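Local coordinates for PKS (Streptomyces albus, PDB 4OQJ), which probably acts as a 3-oxoacyl-carrier-protein synthase, as the ketosynthase domain of an acyltransferase-less polyketide synthase involved in making oxazolomycin, at residues A[188-192]-A[193-197]; A[293-296]-A[297-301]; A[631-635]-A[636-640]; A[662-665]-A[666-669]. All coordinates share one frame; numbering follows the deposited sequence.

Contact 1: residues A[188-192]-A[193-197]; sequences STNTA and CSTSL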
loop_
_atom_site.group_PDB
_atom_site.type_symbol
_atom_site.label_atom_id
_atom_site.label_comp_id
_atom_site.label_asym_id
_atom_site.label_seq_id
_atom_site.Cartn_x
_atom_site.Cartn_y
_atom_site.Cartn_z
ATOM N N SER A 188 2.371 2.821 4.857
ATOM C CA SER A 188 3.251 1.684 5.113
ATOM C C SER A 188 2.732 0.483 4.338
ATOM O O SER A 188 1.560 0.111 4.434
ATOM C CB SER A 188 3.363 1.373 6.599
ATOM O OG SER A 188 3.904 2.498 7.275
ATOM N N THR A 189 3.618 -0.076 3.525
ATOM C CA THR A 189 3.288 -1.157 2.610
ATOM C C THR A 189 4.239 -2.314 2.886
ATOM O O THR A 189 5.464 -2.129 2.969
ATOM C CB THR A 189 3.397 -0.696 1.143
ATOM O OG1 THR A 189 4.762 -0.642 0.769
ATOM C CG2 THR A 189 2.812 0.697 0.963
ATOM N N ASN A 190 3.682 -3.504 3.046
ATOM C CA ASN A 190 4.454 -4.667 3.449
ATOM C C ASN A 190 4.013 -5.928 2.698
ATOM O O ASN A 190 2.839 -6.282 2.737
ATOM C CB ASN A 190 4.298 -4.881 4.952
ATOM C CG ASN A 190 5.135 -3.926 5.762
ATOM O OD1 ASN A 190 4.649 -2.896 6.245
ATOM N ND2 ASN A 190 6.414 -4.253 5.903
ATOM N N THR A 191 4.964 -6.587 2.030
ATOM C CA THR A 191 4.723 -7.859 1.352
ATOM C C THR A 191 5.939 -8.762 1.526
ATOM O O THR A 191 6.328 -9.487 0.614
ATOM C CB THR A 191 4.439 -7.650 -0.160
ATOM O OG1 THR A 191 5.569 -7.027 -0.781
ATOM C CG2 THR A 191 3.213 -6.753 -0.360
ATOM N N ALA A 192 6.545 -8.700 2.699
ATOM C CA ALA A 192 7.760 -9.464 2.986
ATOM C C ALA A 192 8.889 -9.146 1.981
ATOM O O ALA A 192 9.169 -7.979 1.737
ATOM C CB ALA A 192 7.441 -10.973 3.021
ATOM N N CYS A 193 9.549 -10.158 1.423
ATOM C CA CYS A 193 10.779 -9.955 0.639
ATOM C C CYS A 193 10.609 -9.072 -0.588
ATOM O O CYS A 193 11.590 -8.544 -1.108
ATOM C CB CYS A 193 11.360 -11.306 0.164
ATOM S SG CYS A 193 11.003 -12.682 1.214
ATOM N N SER A 194 9.378 -8.907 -1.060
ATOM C CA SER A 194 9.118 -8.062 -2.230
ATOM C C SER A 194 8.682 -6.641 -1.893
ATOM O O SER A 194 8.436 -5.829 -2.803
ATOM C CB SER A 194 8.060 -8.724 -3.113
ATOM O OG SER A 194 6.884 -8.987 -2.375
ATOM N N THR A 195 8.608 -6.328 -0.600
ATOM C CA THR A 195 8.150 -5.017 -0.136
ATOM C C THR A 195 8.720 -3.833 -0.915
ATOM O O THR A 195 7.987 -2.920 -1.277
ATOM C CB THR A 195 8.500 -4.816 1.364
ATOM O OG1 THR A 195 7.733 -5.734 2.157
ATOM C CG2 THR A 195 8.224 -3.391 1.811
ATOM N N SER A 196 10.028 -3.839 -1.170
ATOM C CA SER A 196 10.668 -2.704 -1.826
ATOM C C SER A 196 10.076 -2.353 -3.165
ATOM O O SER A 196 9.829 -1.178 -3.444
ATOM C CB SER A 196 12.173 -2.968 -2.042
ATOM O OG SER A 196 12.892 -2.888 -0.833
ATOM N N LEU A 197 9.939 -3.346 -4.035
ATOM C CA LEU A 197 9.444 -3.080 -5.383
ATOM C C LEU A 197 7.937 -2.871 -5.428
ATOM O O LEU A 197 7.445 -2.147 -6.280
ATOM C CB LEU A 197 9.855 -4.209 -6.314
ATOM C CG LEU A 197 11.370 -4.432 -6.445
ATOM C CD1 LEU A 197 11.652 -5.436 -7.568
ATOM C CD2 LEU A 197 12.149 -3.122 -6.674
#
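T195 meets T191 and A192 where strand 186-190 turns into helix 195-209, and its hydroxyl both accepts and donates. OG1 of T195 lies beside its own backbone N (chi1 -67°), which lets it take the N-H of T191 (T191 N to T195 OG1, 2.9 Å, nearly straight at 168°) and give its proton to A192 O at 2.7 Å. That donor sits in the carbonyl plane on a lone pair. T195 N reaches the same A192 O at 2.9 Å but from 47° above the plane, leaving A192 O gripped by two donors. A second relay starts at T191, whose OG1 donates to S194 OG at 2.8 Å; S194 OG passes its own proton on to T441 O. Methyl CG2 of T195 presses on T189 O at 3.2 Å, while the buried OG1 of T189 has no partner in the model. The sequence TACSTS is the ketosynthase signature that in relatives carries the nucleophilic cysteine, and this strand-turn-helix is consistent with that nucleophilic elbow; the C193 side chain lies about 3 Å from a bound glycerol. D170 of the second subunit takes both A192 N and N190 ND2. S188 and N190 pair antiparallel with a strand of that subunit, extending the sheet across the interface, while T189 bonds to A136 on strand 132-138 and packs on helix 195-209, and L197 faces strand 430-436.

Contact 2: residues A[293-296]-A[297-301]; sequences DKTG and YTAPS. With K (potassium ion), chain B; PO4 (phosphate ion), chain C.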
loop_
_atom_site.group_PDB
_atom_site.type_symbol
_atom_site.label_atom_id
_atom_site.label_comp_id
_atom_site.label_asym_id
_atom_site.label_seq_id
_atom_site.Cartn_x
_atom_site.Cartn_y
_atom_site.Cartn_z
ATOM N N ASP A 293 -2.253 -21.878 -6.509
ATOM C CA ASP A 293 -1.818 -23.012 -7.343
ATOM C C ASP A 293 -0.302 -23.250 -7.209
ATOM O O ASP A 293 0.497 -22.896 -8.079
ATOM C CB ASP A 293 -2.213 -22.764 -8.795
ATOM C CG ASP A 293 -1.930 -23.956 -9.695
ATOM O OD1 ASP A 293 -1.709 -25.073 -9.170
ATOM O OD2 ASP A 293 -1.942 -23.768 -10.931
ATOM N N LYS A 294 0.074 -23.820 -6.076
ATOM C CA LYS A 294 1.460 -24.135 -5.774
ATOM C C LYS A 294 1.432 -24.969 -4.496
ATOM O O LYS A 294 0.400 -25.047 -3.837
ATOM C CB LYS A 294 2.311 -22.878 -5.631
ATOM C CG LYS A 294 1.993 -21.991 -4.434
ATOM C CD LYS A 294 2.904 -20.775 -4.468
ATOM C CE LYS A 294 2.870 -19.970 -3.202
ATOM N NZ LYS A 294 3.838 -18.825 -3.277
ATOM N N THR A 295 2.553 -25.591 -4.153
ATOM C CA THR A 295 2.568 -26.680 -3.184
ATOM C C THR A 295 2.562 -26.264 -1.719
ATOM O O THR A 295 2.462 -27.113 -0.835
ATOM C CB THR A 295 3.808 -27.571 -3.396
ATOM O OG1 THR A 295 4.998 -26.804 -3.156
ATOM C CG2 THR A 295 3.831 -28.132 -4.812
ATOM N N GLY A 296 2.663 -24.973 -1.451
ATOM C CA GLY A 296 2.669 -24.501 -0.081
ATOM C C GLY A 296 2.791 -22.995 -0.026
ATOM O O GLY A 296 3.271 -22.387 -0.965
ATOM N N TYR A 297 2.365 -22.407 1.088
ATOM C CA TYR A 297 2.407 -20.964 1.282
ATOM C C TYR A 297 3.781 -20.369 0.978
ATOM O O TYR A 297 3.886 -19.291 0.378
ATOM C CB TYR A 297 1.996 -20.634 2.726
ATOM C CG TYR A 297 1.860 -19.158 3.039
ATOM C CD1 TYR A 297 1.085 -18.320 2.239
ATOM C CD2 TYR A 297 2.471 -18.612 4.156
ATOM C CE1 TYR A 297 0.933 -16.978 2.537
ATOM C CE2 TYR A 297 2.326 -17.276 4.466
ATOM C CZ TYR A 297 1.549 -16.458 3.664
ATOM O OH TYR A 297 1.420 -15.116 3.974
ATOM N N THR A 298 4.834 -21.063 1.403
ATOM C CA THR A 298 6.195 -20.566 1.224
ATOM C C THR A 298 6.882 -21.066 -0.059
ATOM O O THR A 298 8.009 -20.666 -0.342
ATOM C CB THR A 298 7.088 -20.963 2.402
ATOM O OG1 THR A 298 6.949 -22.372 2.628
ATOM C CG2 THR A 298 6.704 -20.178 3.657
ATOM N N ALA A 299 6.212 -21.928 -0.816
ATOM C CA ALA A 299 6.776 -22.488 -2.042
ATOM C C ALA A 299 6.956 -21.432 -3.136
ATOM O O ALA A 299 6.256 -20.423 -3.138
ATOM C CB ALA A 299 5.891 -23.591 -2.551
ATOM N N PRO A 300 7.879 -21.673 -4.088
ATOM C CA PRO A 300 8.008 -20.775 -5.237
ATOM C C PRO A 300 6.965 -21.092 -6.311
ATOM O O PRO A 300 6.251 -22.087 -6.187
ATOM C CB PRO A 300 9.428 -21.051 -5.751
ATOM C CG PRO A 300 9.968 -22.190 -4.911
ATOM C CD PRO A 300 8.816 -22.800 -4.198
ATOM N N SER A 301 6.871 -20.252 -7.340
ATOM C CA SER A 301 5.913 -20.474 -8.422
ATOM C C SER A 301 6.447 -19.956 -9.762
ATOM O O SER A 301 6.599 -18.733 -9.960
ATOM C CB SER A 301 4.577 -19.792 -8.079
ATOM O OG SER A 301 3.664 -19.810 -9.174
HETATM K K K B . -2.067 -24.762 -2.421
HETATM P P PO4 C . 0.328 -25.235 3.263
HETATM O O1 PO4 C . -0.445 -25.551 4.524
HETATM O O2 PO4 C . -0.645 -25.138 2.111
HETATM O O3 PO4 C . 1.320 -26.347 2.982
HETATM O O4 PO4 C . 1.085 -23.940 3.443
HETATM O O HOH W 1 0.938 -19.752 -8.804
HETATM O O HOH W 2 5.898 -17.863 -0.763
HETATM O O HOH W 3 -0.894 -27.209 -0.754
HETATM O O HOH W 4 -3.859 -22.836 -0.936
HETATM O O HOH W 5 -4.665 -25.750 -3.142
HETATM O O HOH W 6 -2.375 -26.578 -4.983
#
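Residues G296 to A299 form a type I beta turn, closed by the bond from A299 N to G296 O (3.0 Å, N-H...O angle 150°), in the loop between strand 280-289 and helix 302-316. K294 reaches forward to the last residue of this turn. Its chain is extended beyond CG, and NZ donates to A299 O at 2.9 Å, close to the carbonyl plane but tilted 19° from it; the ammonium also makes a salt bridge with D290. The methylene CD of K294 lies 4.1 Å from S301 CB, just where S301 N-caps the helix through OG to G304 N. A water accepts from S301 OG and donates to D293 O, bridging the two ends of the loop. CB of A299 rests 3.4 Å from T295 OG1. Y297 N hydrogen-bonds at 3.1 Å to O4 of a phosphate, probably from the crystallisation liquor, whereas Y297 OH bonds to T174 of the second subunit and the ring meets Y178 of that subunit, planes at about 55°. The same Y178 contributes its OH to a potassium ion, which S292 O and four waters also bind, with K294 O as a further ligand at 2.9 Å.

Contact 3: residues A[631-635]-A[636-640]; sequences RLLDG and IGAQH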
loop_
_atom_site.group_PDB
_atom_site.type_symbol
_atom_site.label_atom_id
_atom_site.label_comp_id
_atom_site.label_asym_id
_atom_site.label_seq_id
_atom_site.Cartn_x
_atom_site.Cartn_y
_atom_site.Cartn_z
ATOM N N ARG A 631 11.980 61.139 1.429
ATOM C CA ARG A 631 10.687 60.477 1.274
ATOM C C ARG A 631 10.875 58.978 1.051
ATOM O O ARG A 631 10.168 58.161 1.639
ATOM C CB ARG A 631 9.896 61.081 0.111
ATOM N N LEU A 632 11.826 58.623 0.196
ATOM C CA LEU A 632 12.082 57.225 -0.108
ATOM C C LEU A 632 12.487 56.478 1.153
ATOM O O LEU A 632 12.076 55.338 1.359
ATOM C CB LEU A 632 13.169 57.096 -1.176
ATOM C CG LEU A 632 12.726 57.374 -2.612
ATOM C CD1 LEU A 632 13.922 57.380 -3.556
ATOM C CD2 LEU A 632 11.695 56.351 -3.075
ATOM N N LEU A 633 13.293 57.124 1.995
ATOM C CA LEU A 633 13.714 56.521 3.251
ATOM C C LEU A 633 12.521 56.349 4.181
ATOM O O LEU A 633 12.429 55.355 4.900
ATOM C CB LEU A 633 14.796 57.358 3.927
ATOM C CG LEU A 633 16.210 57.230 3.355
ATOM C CD1 LEU A 633 17.149 58.155 4.094
ATOM C CD2 LEU A 633 16.732 55.791 3.427
ATOM N N ASP A 634 11.609 57.320 4.162
ATOM C CA ASP A 634 10.386 57.238 4.953
ATOM C C ASP A 634 9.502 56.092 4.478
ATOM O O ASP A 634 8.951 55.349 5.286
ATOM C CB ASP A 634 9.609 58.556 4.886
ATOM C CG ASP A 634 10.109 59.578 5.885
ATOM O OD1 ASP A 634 10.011 59.315 7.103
ATOM O OD2 ASP A 634 10.583 60.653 5.458
ATOM N N GLY A 635 9.381 55.959 3.160
ATOM C CA GLY A 635 8.560 54.931 2.551
ATOM C C GLY A 635 8.938 53.515 2.939
ATOM O O GLY A 635 8.061 52.682 3.152
ATOM N N ILE A 636 10.233 53.229 3.016
ATOM C CA ILE A 636 10.695 51.910 3.457
ATOM C C ILE A 636 10.868 51.873 4.972
ATOM O O ILE A 636 11.325 50.879 5.525
ATOM C CB ILE A 636 12.039 51.508 2.792
ATOM C CG1 ILE A 636 13.178 52.440 3.232
ATOM C CG2 ILE A 636 11.893 51.490 1.280
ATOM C CD1 ILE A 636 14.565 51.958 2.822
ATOM N N GLY A 637 10.538 52.973 5.631
ATOM C CA GLY A 637 10.625 53.054 7.075
ATOM C C GLY A 637 12.020 52.800 7.595
ATOM O O GLY A 637 12.219 51.953 8.464
ATOM N N ALA A 638 12.992 53.530 7.061
ATOM C CA ALA A 638 14.369 53.388 7.511
ATOM C C ALA A 638 14.511 53.926 8.927
ATOM O O ALA A 638 14.017 55.000 9.242
ATOM C CB ALA A 638 15.321 54.112 6.569
ATOM N N GLN A 639 15.192 53.174 9.777
ATOM C CA GLN A 639 15.434 53.607 11.142
ATOM C C GLN A 639 16.548 54.666 11.196
ATOM O O GLN A 639 17.364 54.773 10.278
ATOM C CB GLN A 639 15.777 52.391 12.006
ATOM C CG GLN A 639 14.654 51.346 12.025
ATOM C CD GLN A 639 15.050 50.050 12.709
ATOM O OE1 GLN A 639 16.114 49.957 13.326
ATOM N NE2 GLN A 639 14.190 49.035 12.599
ATOM N N HIS A 640 16.562 55.464 12.262
ATOM C CA HIS A 640 17.611 56.460 12.460
ATOM C C HIS A 640 18.759 55.892 13.292
ATOM O O HIS A 640 19.854 56.461 13.326
ATOM C CB HIS A 640 17.034 57.715 13.111
ATOM C CG HIS A 640 16.100 58.465 12.215
ATOM N ND1 HIS A 640 14.753 58.180 12.139
ATOM C CD2 HIS A 640 16.326 59.460 11.326
ATOM C CE1 HIS A 640 14.188 58.981 11.255
ATOM N NE2 HIS A 640 15.117 59.768 10.746
#
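A Schellman motif ends helix 627-635, with G637 as the first residue to leave helical geometry. Its positive phi (59°) swings the chain so that two N-H groups turn back into the last helical turn. A638 N donates to L633 O at 2.9 Å, almost straight at 176°, and G637 N donates to D634 O at 2.9 Å. Just before them, I636 N makes a longer helical bond to L632 O (3.3 Å). The nested pair of bonds brings together the side chains that flank the motif: CD2 of L633 lies 3.8 Å from the methyl CB of A638, the apolar contact that commonly accompanies this cap. With CG1 between its backbone N and carbonyl carbon (chi1 65°), I636 turns that branch back toward the helix, and CG1 comes 3.4 Å from L633 O. L633 and I636 both continue onto helix 594-610, at F598 and at Y602 and R606 respectively, while R622 bonds to A638 O beyond the cap. Chemically, the backbone supplies the polar part of the cap by giving partners to the carbonyls of L632, L633 and D634, and the leucine-alanine touch covers one flank of the turn with hydrocarbon.

Contact 4: residues A[662-665]-A[666-669]; sequences AFLL and GLIG
One methyl of L667 serves two neighbours: its CD2 lies 4.0 Å from CE2 of F663, one turn earlier, and 4.3 Å from CD1 of L664. Both F663 and L667 hold CG anti to the backbone N (chi1 166° and 179°), which carries the aromatic ring and the leucine branch outward on the same flank, where they approach obliquely. Closer in, side-chain carbons rest on the carbonyls of the preceding turn: CB of L667 is 3.3 Å from L664 O, and CG1 of I668, set beside its own backbone N, is 3.4 Å from the same oxygen. That oxygen also accepts the N-H of I668 at 3.0 Å, the bond from I668 N to L664 O being nearly straight at 168°. It belongs to a run of i to i+4 bonds that makes this part of helix 660-673 a regular alpha helix: L667 N donates to F663 O at 3.0 Å, G669 N to L665 O at 2.9 Å, and G666 N to A662 O at 3.2 Å. Further out, the helix is held from several sides. L664 and L667 pack on T604 of helix 594-610, with L608 of that helix touching L667 and I668, and W611 covers L664 and I668. L665 instead meets F683 of helix 680-684, which I668 also touches together with W680. The ring of F663 leans on P653 and meets that of H559 with the two planes about perpendicular, while G669 O takes the hydroxyl of T673 near the end of the helix.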
loop_
_atom_site.group_PDB
_atom_site.type_symbol
_atom_site.label_atom_id
_atom_site.label_comp_id
_atom_site.label_asym_id
_atom_site.label_seq_id
_atom_site.Cartn_x
_atom_site.Cartn_y
_atom_site.Cartn_z
ATOM N N ALA A 662 30.013 40.404 -6.960
ATOM C CA ALA A 662 30.800 39.804 -5.884
ATOM C C ALA A 662 30.496 40.478 -4.547
ATOM O O ALA A 662 30.405 39.817 -3.515
ATOM C CB ALA A 662 32.265 39.905 -6.193
ATOM N N PHE A 663 30.336 41.796 -4.562
ATOM C CA PHE A 663 30.027 42.501 -3.328
ATOM C C PHE A 663 28.619 42.184 -2.851
ATOM O O PHE A 663 28.395 41.910 -1.672
ATOM C CB PHE A 663 30.153 44.011 -3.493
ATOM C CG PHE A 663 29.536 44.766 -2.357
ATOM C CD1 PHE A 663 30.200 44.872 -1.148
ATOM C CD2 PHE A 663 28.270 45.318 -2.475
ATOM C CE1 PHE A 663 29.625 45.548 -0.079
ATOM C CE2 PHE A 663 27.690 46.002 -1.413
ATOM C CZ PHE A 663 28.373 46.113 -0.212
ATOM N N LEU A 664 27.669 42.244 -3.773
ATOM C CA LEU A 664 26.274 41.995 -3.450
ATOM C C LEU A 664 26.068 40.593 -2.883
ATOM O O LEU A 664 25.328 40.408 -1.927
ATOM C CB LEU A 664 25.410 42.180 -4.685
ATOM C CG LEU A 664 23.908 42.014 -4.482
ATOM C CD1 LEU A 664 23.416 42.903 -3.348
ATOM C CD2 LEU A 664 23.188 42.361 -5.759
ATOM N N LEU A 665 26.731 39.603 -3.469
ATOM C CA LEU A 665 26.602 38.223 -2.992
ATOM C C LEU A 665 27.212 38.052 -1.595
ATOM O O LEU A 665 26.694 37.317 -0.771
ATOM C CB LEU A 665 27.262 37.255 -3.977
ATOM C CG LEU A 665 26.614 37.093 -5.354
ATOM C CD1 LEU A 665 27.477 36.194 -6.231
ATOM C CD2 LEU A 665 25.215 36.537 -5.237
ATOM N N GLY A 666 28.319 38.738 -1.337
ATOM C CA GLY A 666 28.939 38.732 -0.022
ATOM C C GLY A 666 28.055 39.362 1.034
ATOM O O GLY A 666 28.041 38.930 2.193
ATOM N N LEU A 667 27.322 40.393 0.624
ATOM C CA LEU A 667 26.343 41.064 1.473
ATOM C C LEU A 667 25.225 40.104 1.876
ATOM O O LEU A 667 24.899 39.964 3.059
ATOM C CB LEU A 667 25.780 42.274 0.726
ATOM C CG LEU A 667 24.721 43.153 1.373
ATOM C CD1 LEU A 667 25.112 43.561 2.772
ATOM C CD2 LEU A 667 24.529 44.387 0.503
ATOM N N ILE A 668 24.634 39.447 0.880
ATOM C CA ILE A 668 23.583 38.465 1.129
ATOM C C ILE A 668 24.098 37.378 2.058
ATOM O O ILE A 668 23.415 36.969 2.995
ATOM C CB ILE A 668 23.090 37.821 -0.174
ATOM C CG1 ILE A 668 22.415 38.875 -1.049
ATOM C CG2 ILE A 668 22.126 36.674 0.115
ATOM C CD1 ILE A 668 22.074 38.381 -2.440
ATOM N N GLY A 669 25.291 36.884 1.764
ATOM C CA GLY A 669 25.918 35.861 2.582
ATOM C C GLY A 669 26.087 36.297 4.026
ATOM O O GLY A 669 25.765 35.548 4.943
#

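Overall arrangement
The four contacts follow one another along the chain and fall into two distant pairs. Contacts 1 and 2 lie in the ketosynthase part, their centres 18 Å apart and their nearest atoms about 7 Å apart. Contact 1 takes in the end of strand 186-190, outermost within this chain, and contact 2 follows strand 280-289 nearer the middle of the sheet; both touch the second subunit. Contacts 3 and 4 lie on the opposite side of the chain's centre, 23 Å apart by centres, and no other protein chain touches them; both pack against helix 594-610. Between the pairs, centres stand 49 to 79 Å apart: the chain is elongated, its dimerising ketosynthase part well away from the later helices.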